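Local coordinates for protein D-alanyl-D-alanine carboxypeptidase (PDB 1XP4) that probably trims the terminal D-alanine from peptidoglycan precursor peptides as a serine-type D-Ala-D-Ala carboxypeptidase, so helping to regulate cell-wall synthesis, at residues I12-I18 with T248-D254; T24-E30 with I357-T363. All coordinates share one frame; numbering follows the deposited sequence.

Interaction 1. Residues I12-I18 with T248-D254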
ATOM      1  N   ILE A  12      15.932   6.040 -12.358  1.00 21.65           N
ATOM      2  CA  ILE A  12      16.193   5.659 -10.983  1.00 18.67           C
ATOM      3  C   ILE A  12      17.316   4.641 -10.893  1.00 19.02           C
ATOM      4  O   ILE A  12      17.449   3.770 -11.750  1.00 21.78           O
ATOM      5  CB  ILE A  12      14.922   5.095 -10.319  1.00 18.76           C
ATOM      6  CG1 ILE A  12      15.168   4.909  -8.819  1.00 17.01           C
ATOM      7  CG2 ILE A  12      14.504   3.790 -11.002  1.00 12.97           C
ATOM      8  CD1 ILE A  12      13.903   5.026  -7.981  1.00 20.11           C
ATOM      9  N   ALA A  13      18.128   4.764  -9.851  1.00 18.88           N
ATOM     10  CA  ALA A  13      19.256   3.865  -9.642  1.00 18.17           C
ATOM     11  C   ALA A  13      18.796   2.581  -8.955  1.00 18.87           C
ATOM     12  O   ALA A  13      19.262   2.229  -7.862  1.00 20.88           O
ATOM     13  CB  ALA A  13      20.320   4.564  -8.812  1.00 14.55           C
ATOM     14  N   ALA A  14      17.870   1.894  -9.611  1.00 18.41           N
ATOM     15  CA  ALA A  14      17.310   0.643  -9.111  1.00 20.77           C
ATOM     16  C   ALA A  14      16.918  -0.161 -10.343  1.00 21.39           C
ATOM     17  O   ALA A  14      16.622   0.422 -11.385  1.00 21.97           O
ATOM     18  CB  ALA A  14      16.087   0.922  -8.247  1.00 18.63           C
ATOM     19  N   LYS A  15      16.916  -1.486 -10.236  1.00 20.21           N
ATOM     20  CA  LYS A  15      16.571  -2.314 -11.383  1.00 19.78           C
ATOM     21  C   LYS A  15      15.096  -2.254 -11.728  1.00 18.49           C
ATOM     22  O   LYS A  15      14.734  -2.321 -12.899  1.00 20.04           O
ATOM     23  CB  LYS A  15      16.971  -3.771 -11.143  1.00 22.21           C
ATOM     24  CG  LYS A  15      18.457  -3.973 -10.988  1.00 27.29           C
ATOM     25  CD  LYS A  15      18.872  -5.401 -11.314  1.00 29.95           C
ATOM     26  CE  LYS A  15      20.373  -5.600 -11.084  1.00 32.52           C
ATOM     27  NZ  LYS A  15      21.200  -4.606 -11.836  1.00 32.52           N
ATOM     28  N   HIS A  16      14.248  -2.117 -10.713  1.00 15.20           N
ATOM     29  CA  HIS A  16      12.804  -2.083 -10.928  1.00 15.12           C
ATOM     30  C   HIS A  16      12.146  -1.103  -9.994  1.00 14.93           C
ATOM     31  O   HIS A  16      12.521  -1.011  -8.827  1.00 16.19           O
ATOM     32  CB  HIS A  16      12.201  -3.456 -10.659  1.00 15.42           C
ATOM     33  CG  HIS A  16      12.885  -4.562 -11.389  1.00 19.57           C
ATOM     34  ND1 HIS A  16      12.625  -4.849 -12.712  1.00 20.98           N
ATOM     35  CD2 HIS A  16      13.855  -5.421 -10.997  1.00 18.30           C
ATOM     36  CE1 HIS A  16      13.406  -5.841 -13.103  1.00 22.16           C
ATOM     37  NE2 HIS A  16      14.163  -6.204 -12.082  1.00 22.12           N
ATOM     38  N   ALA A  17      11.142  -0.390 -10.490  1.00 14.03           N
ATOM     39  CA  ALA A  17      10.455   0.569  -9.645  1.00 13.81           C
ATOM     40  C   ALA A  17       9.182   1.098 -10.279  1.00 13.82           C
ATOM     41  O   ALA A  17       9.023   1.068 -11.501  1.00 15.14           O
ATOM     42  CB  ALA A  17      11.394   1.730  -9.311  1.00 12.10           C
ATOM     43  N   ILE A  18       8.277   1.574  -9.432  1.00 11.81           N
ATOM     44  CA  ILE A  18       7.025   2.162  -9.886  1.00 13.07           C
ATOM     45  C   ILE A  18       6.522   3.067  -8.775  1.00 14.05           C
ATOM     46  O   ILE A  18       6.718   2.785  -7.592  1.00 15.61           O
ATOM     47  CB  ILE A  18       5.940   1.099 -10.182  1.00 14.08           C
ATOM     48  CG1 ILE A  18       4.761   1.758 -10.906  1.00 11.71           C
ATOM     49  CG2 ILE A  18       5.452   0.464  -8.879  1.00 13.24           C
ATOM     50  CD1 ILE A  18       3.706   0.784 -11.399  1.00 10.25           C
ATOM     51  N   THR A 248       5.561   4.378  -3.242  1.00 16.36           N
ATOM     52  CA  THR A 248       6.818   4.133  -3.928  1.00 17.42           C
ATOM     53  C   THR A 248       7.315   2.701  -3.774  1.00 17.35           C
ATOM     54  O   THR A 248       7.317   2.143  -2.672  1.00 18.16           O
ATOM     55  CB  THR A 248       7.886   5.123  -3.391  1.00 17.32           C
ATOM     56  OG1 THR A 248       7.825   6.331  -4.155  1.00 20.32           O
ATOM     57  CG2 THR A 248       9.290   4.535  -3.458  1.00 23.67           C
ATOM     58  N   VAL A 249       7.735   2.115  -4.889  1.00 16.86           N
ATOM     59  CA  VAL A 249       8.327   0.806  -4.814  1.00 17.71           C
ATOM     60  C   VAL A 249       9.654   0.803  -5.557  1.00 16.99           C
ATOM     61  O   VAL A 249       9.741   0.964  -6.748  1.00 16.69           O
ATOM     62  CB  VAL A 249       7.336  -0.139  -5.463  1.00 19.49           C
ATOM     63  CG1 VAL A 249       7.825  -1.556  -5.340  1.00 16.80           C
ATOM     64  CG2 VAL A 249       5.975  -0.011  -4.790  1.00 21.95           C
ATOM     65  N   VAL A 250      10.756   0.702  -4.795  1.00 15.42           N
ATOM     66  CA  VAL A 250      12.086   0.608  -5.386  1.00 15.46           C
ATOM     67  C   VAL A 250      12.652  -0.801  -5.057  1.00 16.09           C
ATOM     68  O   VAL A 250      13.014  -1.069  -3.931  1.00 17.99           O
ATOM     69  CB  VAL A 250      12.957   1.692  -4.703  1.00 15.01           C
ATOM     70  CG1 VAL A 250      14.453   1.348  -4.782  1.00 14.94           C
ATOM     71  CG2 VAL A 250      12.758   3.074  -5.288  1.00 13.36           C
ATOM     72  N   LEU A 251      12.733  -1.737  -6.053  1.00 14.82           N
ATOM     73  CA  LEU A 251      13.293  -3.068  -5.677  1.00 15.44           C
ATOM     74  C   LEU A 251      14.357  -3.641  -6.596  1.00 16.20           C
ATOM     75  O   LEU A 251      14.213  -4.731  -7.132  1.00 18.49           O
ATOM     76  CB  LEU A 251      12.240  -4.176  -5.604  1.00 11.63           C
ATOM     77  CG  LEU A 251      10.819  -3.789  -5.939  1.00 10.56           C
ATOM     78  CD1 LEU A 251      10.257  -4.620  -7.080  1.00 12.44           C
ATOM     79  CD2 LEU A 251       9.909  -4.069  -4.764  1.00  9.67           C
ATOM     80  N   ASN A 252      15.390  -2.838  -6.824  1.00 17.55           N
ATOM     81  CA  ASN A 252      16.675  -3.415  -6.600  1.00 15.60           C
ATOM     82  C   ASN A 252      17.723  -2.334  -6.729  1.00 13.08           C
ATOM     83  O   ASN A 252      18.271  -2.078  -7.795  1.00 14.38           O
ATOM     84  CB  ASN A 252      16.907  -4.447  -7.668  1.00 15.74           C
ATOM     85  CG  ASN A 252      17.965  -5.370  -7.152  1.00 16.32           C
ATOM     86  OD1 ASN A 252      17.987  -6.570  -7.472  1.00 16.22           O
ATOM     87  ND2 ASN A 252      18.797  -4.839  -6.262  1.00 18.07           N
ATOM     88  N   ALA A 253      17.941  -1.578  -5.608  1.00 12.72           N
ATOM     89  CA  ALA A 253      18.614  -0.320  -5.708  1.00 11.87           C
ATOM     90  C   ALA A 253      20.034  -0.616  -5.973  1.00 11.39           C
ATOM     91  O   ALA A 253      20.579  -1.550  -5.434  1.00 11.77           O
ATOM     92  CB  ALA A 253      18.483   0.452  -4.405  1.00 11.00           C
ATOM     93  N   ASP A 254      20.632   0.184  -6.840  1.00 20.00           N
ATOM     94  CA  ASP A 254      21.959  -0.277  -7.151  1.00 20.00           C
ATOM     95  C   ASP A 254      22.783  -0.081  -5.940  1.00 20.00           C
ATOM     96  O   ASP A 254      22.596   0.858  -5.173  1.00 20.00           O
ATOM     97  CB  ASP A 254      22.565   0.504  -8.325  1.00 20.00           C
ATOM     98  CG  ASP A 254      21.732   0.297  -9.576  1.00 20.00           C
ATOM     99  OD1 ASP A 254      21.037  -0.709  -9.639  1.00 20.00           O
ATOM    100  OD2 ASP A 254      21.697   1.186 -10.408  1.00 20.00           O
TER

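Interaction 2. Residues T24-E30 with I357-T363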
ATOM      1  N   THR A  24      -5.914   7.264  -6.419  1.00 13.63           N
ATOM      2  CA  THR A  24      -6.415   6.816  -7.716  1.00 13.27           C
ATOM      3  C   THR A  24      -5.634   5.668  -8.337  1.00 14.40           C
ATOM      4  O   THR A  24      -6.087   5.060  -9.303  1.00 16.91           O
ATOM      5  CB  THR A  24      -6.460   7.970  -8.728  1.00 13.07           C
ATOM      6  OG1 THR A  24      -5.127   8.397  -9.035  1.00 12.58           O
ATOM      7  CG2 THR A  24      -7.250   9.139  -8.155  1.00 11.27           C
ATOM      8  N   GLY A  25      -4.468   5.363  -7.780  1.00 15.11           N
ATOM      9  CA  GLY A  25      -3.663   4.285  -8.322  1.00 14.07           C
ATOM     10  C   GLY A  25      -3.047   4.654  -9.658  1.00 14.22           C
ATOM     11  O   GLY A  25      -2.586   3.782 -10.404  1.00 15.67           O
ATOM     12  N   LYS A  26      -3.042   5.947  -9.962  1.00 11.04           N
ATOM     13  CA  LYS A  26      -2.476   6.427 -11.210  1.00 10.00           C
ATOM     14  C   LYS A  26      -0.966   6.263 -11.177  1.00 11.64           C
ATOM     15  O   LYS A  26      -0.316   6.570 -10.177  1.00 15.13           O
ATOM     16  CB  LYS A  26      -2.827   7.894 -11.431  1.00  6.27           C
ATOM     17  CG  LYS A  26      -2.182   8.459 -12.671  1.00  6.17           C
ATOM     18  CD  LYS A  26      -2.374   9.960 -12.794  1.00  3.81           C
ATOM     19  CE  LYS A  26      -1.549  10.521 -13.959  1.00  1.81           C
ATOM     20  NZ  LYS A  26      -1.935   9.938 -15.295  1.00  2.60           N
ATOM     21  N   ILE A  27      -0.406   5.779 -12.275  1.00 13.18           N
ATOM     22  CA  ILE A  27       1.033   5.568 -12.360  1.00 15.00           C
ATOM     23  C   ILE A  27       1.780   6.857 -12.718  1.00 16.23           C
ATOM     24  O   ILE A  27       1.486   7.503 -13.724  1.00 17.51           O
ATOM     25  CB  ILE A  27       1.348   4.462 -13.391  1.00 13.79           C
ATOM     26  CG1 ILE A  27       0.706   3.149 -12.928  1.00 12.63           C
ATOM     27  CG2 ILE A  27       2.849   4.328 -13.572  1.00  8.90           C
ATOM     28  CD1 ILE A  27       0.764   2.027 -13.940  1.00 12.58           C
ATOM     29  N   LEU A  28       2.749   7.223 -11.886  1.00 16.64           N
ATOM     30  CA  LEU A  28       3.520   8.440 -12.107  1.00 17.65           C
ATOM     31  C   LEU A  28       4.918   8.170 -12.672  1.00 18.50           C
ATOM     32  O   LEU A  28       5.496   9.009 -13.368  1.00 21.12           O
ATOM     33  CB  LEU A  28       3.634   9.212 -10.792  1.00 17.83           C
ATOM     34  CG  LEU A  28       2.311   9.521 -10.091  1.00 18.77           C
ATOM     35  CD1 LEU A  28       2.591  10.217  -8.770  1.00 17.40           C
ATOM     36  CD2 LEU A  28       1.439  10.388 -10.992  1.00 17.93           C
ATOM     37  N   TYR A  29       5.462   7.001 -12.357  1.00 16.09           N
ATOM     38  CA  TYR A  29       6.780   6.617 -12.830  1.00 14.46           C
ATOM     39  C   TYR A  29       6.939   5.108 -12.818  1.00 18.37           C
ATOM     40  O   TYR A  29       6.423   4.415 -11.938  1.00 18.48           O
ATOM     41  CB  TYR A  29       7.875   7.213 -11.956  1.00 13.15           C
ATOM     42  CG  TYR A  29       9.249   6.800 -12.419  1.00 10.06           C
ATOM     43  CD1 TYR A  29       9.868   7.460 -13.472  1.00 10.67           C
ATOM     44  CD2 TYR A  29       9.888   5.692 -11.875  1.00  8.53           C
ATOM     45  CE1 TYR A  29      11.082   7.027 -13.978  1.00 10.85           C
ATOM     46  CE2 TYR A  29      11.102   5.250 -12.377  1.00  9.92           C
ATOM     47  CZ  TYR A  29      11.691   5.924 -13.429  1.00 10.02           C
ATOM     48  OH  TYR A  29      12.889   5.507 -13.945  1.00 13.60           O
ATOM     49  N   GLU A  30       7.689   4.596 -13.781  1.00 19.59           N
ATOM     50  CA  GLU A  30       7.887   3.167 -13.852  1.00 21.00           C
ATOM     51  C   GLU A  30       9.172   2.808 -14.581  1.00 21.70           C
ATOM     52  O   GLU A  30       9.655   3.570 -15.418  1.00 21.64           O
ATOM     53  CB  GLU A  30       6.658   2.533 -14.524  1.00 21.49           C
ATOM     54  CG  GLU A  30       6.912   1.676 -15.751  1.00 23.57           C
ATOM     55  CD  GLU A  30       7.428   2.456 -16.941  1.00 25.60           C
ATOM     56  OE1 GLU A  30       6.827   3.499 -17.272  1.00 31.08           O
ATOM     57  OE2 GLU A  30       8.428   2.020 -17.553  1.00 24.64           O
ATOM     58  N   ILE A 357       0.764   6.937 -17.986  1.00 16.48           N
ATOM     59  CA  ILE A 357       2.164   6.567 -17.862  1.00 14.51           C
ATOM     60  C   ILE A 357       2.197   5.060 -17.631  1.00 14.24           C
ATOM     61  O   ILE A 357       1.505   4.553 -16.752  1.00 14.13           O
ATOM     62  CB  ILE A 357       2.796   7.306 -16.667  1.00 16.76           C
ATOM     63  CG1 ILE A 357       2.620   8.810 -16.874  1.00 15.56           C
ATOM     64  CG2 ILE A 357       4.274   6.936 -16.514  1.00 11.68           C
ATOM     65  CD1 ILE A 357       2.977   9.621 -15.690  1.00 16.90           C
ATOM     66  N   GLY A 358       2.993   4.346 -18.418  1.00 13.19           N
ATOM     67  CA  GLY A 358       3.052   2.902 -18.274  1.00 13.70           C
ATOM     68  C   GLY A 358       1.705   2.327 -18.660  1.00 13.78           C
ATOM     69  O   GLY A 358       1.218   2.576 -19.758  1.00 14.68           O
ATOM     70  N   GLN A 359       1.090   1.559 -17.768  1.00 14.75           N
ATOM     71  CA  GLN A 359      -0.226   0.995 -18.054  1.00 16.19           C
ATOM     72  C   GLN A 359      -1.282   2.001 -17.588  1.00 16.08           C
ATOM     73  O   GLN A 359      -2.475   1.712 -17.577  1.00 13.97           O
ATOM     74  CB  GLN A 359      -0.407  -0.337 -17.323  1.00 14.91           C
ATOM     75  CG  GLN A 359       0.787  -1.251 -17.468  1.00 19.09           C
ATOM     76  CD  GLN A 359       0.494  -2.668 -17.039  1.00 21.90           C
ATOM     77  OE1 GLN A 359      -0.194  -3.407 -17.743  1.00 23.01           O
ATOM     78  NE2 GLN A 359       1.010  -3.059 -15.878  1.00 22.52           N
ATOM     79  N   GLY A 360      -0.813   3.187 -17.204  1.00 18.21           N
ATOM     80  CA  GLY A 360      -1.694   4.249 -16.751  1.00 18.08           C
ATOM     81  C   GLY A 360      -2.073   4.165 -15.285  1.00 19.34           C
ATOM     82  O   GLY A 360      -1.665   5.000 -14.473  1.00 17.48           O
ATOM     83  N   TYR A 361      -2.863   3.147 -14.953  1.00 18.72           N
ATOM     84  CA  TYR A 361      -3.332   2.933 -13.593  1.00 17.86           C
ATOM     85  C   TYR A 361      -3.122   1.489 -13.142  1.00 20.53           C
ATOM     86  O   TYR A 361      -3.127   0.571 -13.964  1.00 23.29           O
ATOM     87  CB  TYR A 361      -4.821   3.277 -13.505  1.00 16.13           C
ATOM     88  CG  TYR A 361      -5.133   4.749 -13.628  1.00 14.05           C
ATOM     89  CD1 TYR A 361      -4.973   5.422 -14.836  1.00 13.08           C
ATOM     90  CD2 TYR A 361      -5.552   5.477 -12.517  1.00 13.88           C
ATOM     91  CE1 TYR A 361      -5.219   6.791 -14.932  1.00 17.58           C
ATOM     92  CE2 TYR A 361      -5.801   6.836 -12.597  1.00 17.24           C
ATOM     93  CZ  TYR A 361      -5.630   7.492 -13.803  1.00 18.74           C
ATOM     94  OH  TYR A 361      -5.850   8.849 -13.862  1.00 18.35           O
ATOM     95  N   ILE A 362      -2.935   1.290 -11.837  1.00 20.57           N
ATOM     96  CA  ILE A 362      -2.759  -0.056 -11.294  1.00 19.79           C
ATOM     97  C   ILE A 362      -4.126  -0.638 -10.933  1.00 20.31           C
ATOM     98  O   ILE A 362      -4.228  -1.640 -10.229  1.00 21.94           O
ATOM     99  CB  ILE A 362      -1.876  -0.065 -10.019  1.00 19.51           C
ATOM    100  CG1 ILE A 362      -2.491   0.832  -8.942  1.00 16.73           C
ATOM    101  CG2 ILE A 362      -0.462   0.366 -10.364  1.00 16.70           C
ATOM    102  CD1 ILE A 362      -1.911   0.602  -7.555  1.00 14.45           C
ATOM    103  N   THR A 363      -5.175   0.012 -11.418  1.00 22.42           N
ATOM    104  CA  THR A 363      -6.547  -0.415 -11.176  1.00 25.37           C
ATOM    105  C   THR A 363      -7.319  -0.220 -12.480  1.00 27.15           C
ATOM    106  O   THR A 363      -7.019   0.691 -13.245  1.00 29.64           O
ATOM    107  CB  THR A 363      -7.189   0.422 -10.035  1.00 24.29           C
ATOM    108  OG1 THR A 363      -8.551   0.028  -9.850  1.00 26.30           O
ATOM    109  CG2 THR A 363      -7.139   1.898 -10.354  1.00 24.52           C
TER
HETATM  110  O   HOH W   1      -0.571   7.396 -15.370  1.00  1.84           O

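Interaction 1. Residues I12-I18 with T248-D254
Ile18 and Val249 form a hydrogen-bonded pair, each N bonded to the other's O, with Val249 N 3.0 Å from Ile18 O. The two side chains run side by side on one face, where Ile18 CG2 lies 3.9 Å from Val249 CB. Helix 170-183 packs against them, bringing Ala174 to Ile18 and Val173 to Val249. On the other face, the two methyls of Val250 serve different partners. CG2 meets Ile12 CD1 at 3.5 Å, a contact made possible because Ile12 CG1 stands opposite the backbone N (chi1 -171°) and extends its methyl over the valine; CG1 rests 3.9 Å from Ala14 CB. Leu270 and Thr267 of helix 262-277 pack on this side, so this part of the contact is buried between two helices. Strands 17-21 and 244-253 are thus joined as antiparallel neighbours in the five-stranded sheet of the penicillin-recognising fold, with Ala17 opposite Val250 as the non-hydrogen-bonded pair and Leu251 N bonded to His16 O. The His16 ring turns its edge to Leu251 O, and its ND1 is held by Asp32 O. The other end is looser and faces solvent, with Ala13 and Lys15 exposed and Asn252 and Asp254 partly so. Here the second strand kinks at Asn252, an inverse gamma turn about Ala13 bends the other chain, and the backbones come together once more at Ala14 and Ala253. Lys15 N reaches Asn252 O at 2.9 Å from 41° above the carbonyl plane, and Asp254 N bonds to Ala13 O, likewise from above the plane. The Lys15 side chain runs alongside that of Asn252, with CB 3.5 Å from Asn252 CB. Its NZ stays 4.5 Å from Asp254 OD1, where the opposite charges probably attract only weakly.

Interaction 2. Residues T24-E30 with I357-T363
A type II' beta turn, Ile357 to Gly360 in the C-terminal domain, docks with the residues that follow it against strand 26-31, an edge strand of the peptidase sheet, so that Ile27 packs against the turn and Lys26 meets Tyr361. Two backbone bonds frame a single bridge between Lys26 and Tyr361: Ile27 N to Gly360 O at 2.7 Å and Ile362 N to Gly25 O at 2.9 Å. Lys26 lies over one face of the Tyr361 ring. Its CA makes a CH-pi contact 3.9 Å from the ring centroid, 27° off the normal, and CB and CG continue across CE2 and CZ, while Thr24 O meets the edge of the ring in its plane. The lysine chain, CG anti to the backbone N (chi1 176°) and straight until it bends at its last torsion, carries NZ to a salt bridge with Asp353, whose OD2 also bonds Tyr361 OH; one carboxylate thus ties together the ends of both crossing side chains. Ile27 points at the turn, its CB close to Gly360 O and its CG2 4.2 Å from Ile357 CG2, while its CG1 also meets Ile362 CG2 beyond the turn. Between the two backbones a single water is gripped by four bonds, donating to Ile27 O and Gly360 O and accepting from Ile357 N and, at 2.9 Å, from Lys26 NZ.

Interactions 1 and 2 have centres 16 Å apart and share one sheet, in which strands 17-21 and 26-31 are consecutive in the chain and adjacent. They touch directly: Ile18 CG1 packs 3.3 Å from Tyr29 O, and Ile18 CD1 lies 4.1 Å from Ile27 CD1. A weak hydrogen bond also joins Ile12 N to Tyr29 OH. Interaction 1 lies closer to the predicted active site, the Leu251 side chain being about 9 Å from that of the predicted substrate-binding Lys224 and about 10 Å from that of Ser41, the predicted acyl-ester nucleophile. Interaction 2, away from these sites, attaches the C-terminal domain to one outer strand of the sheet.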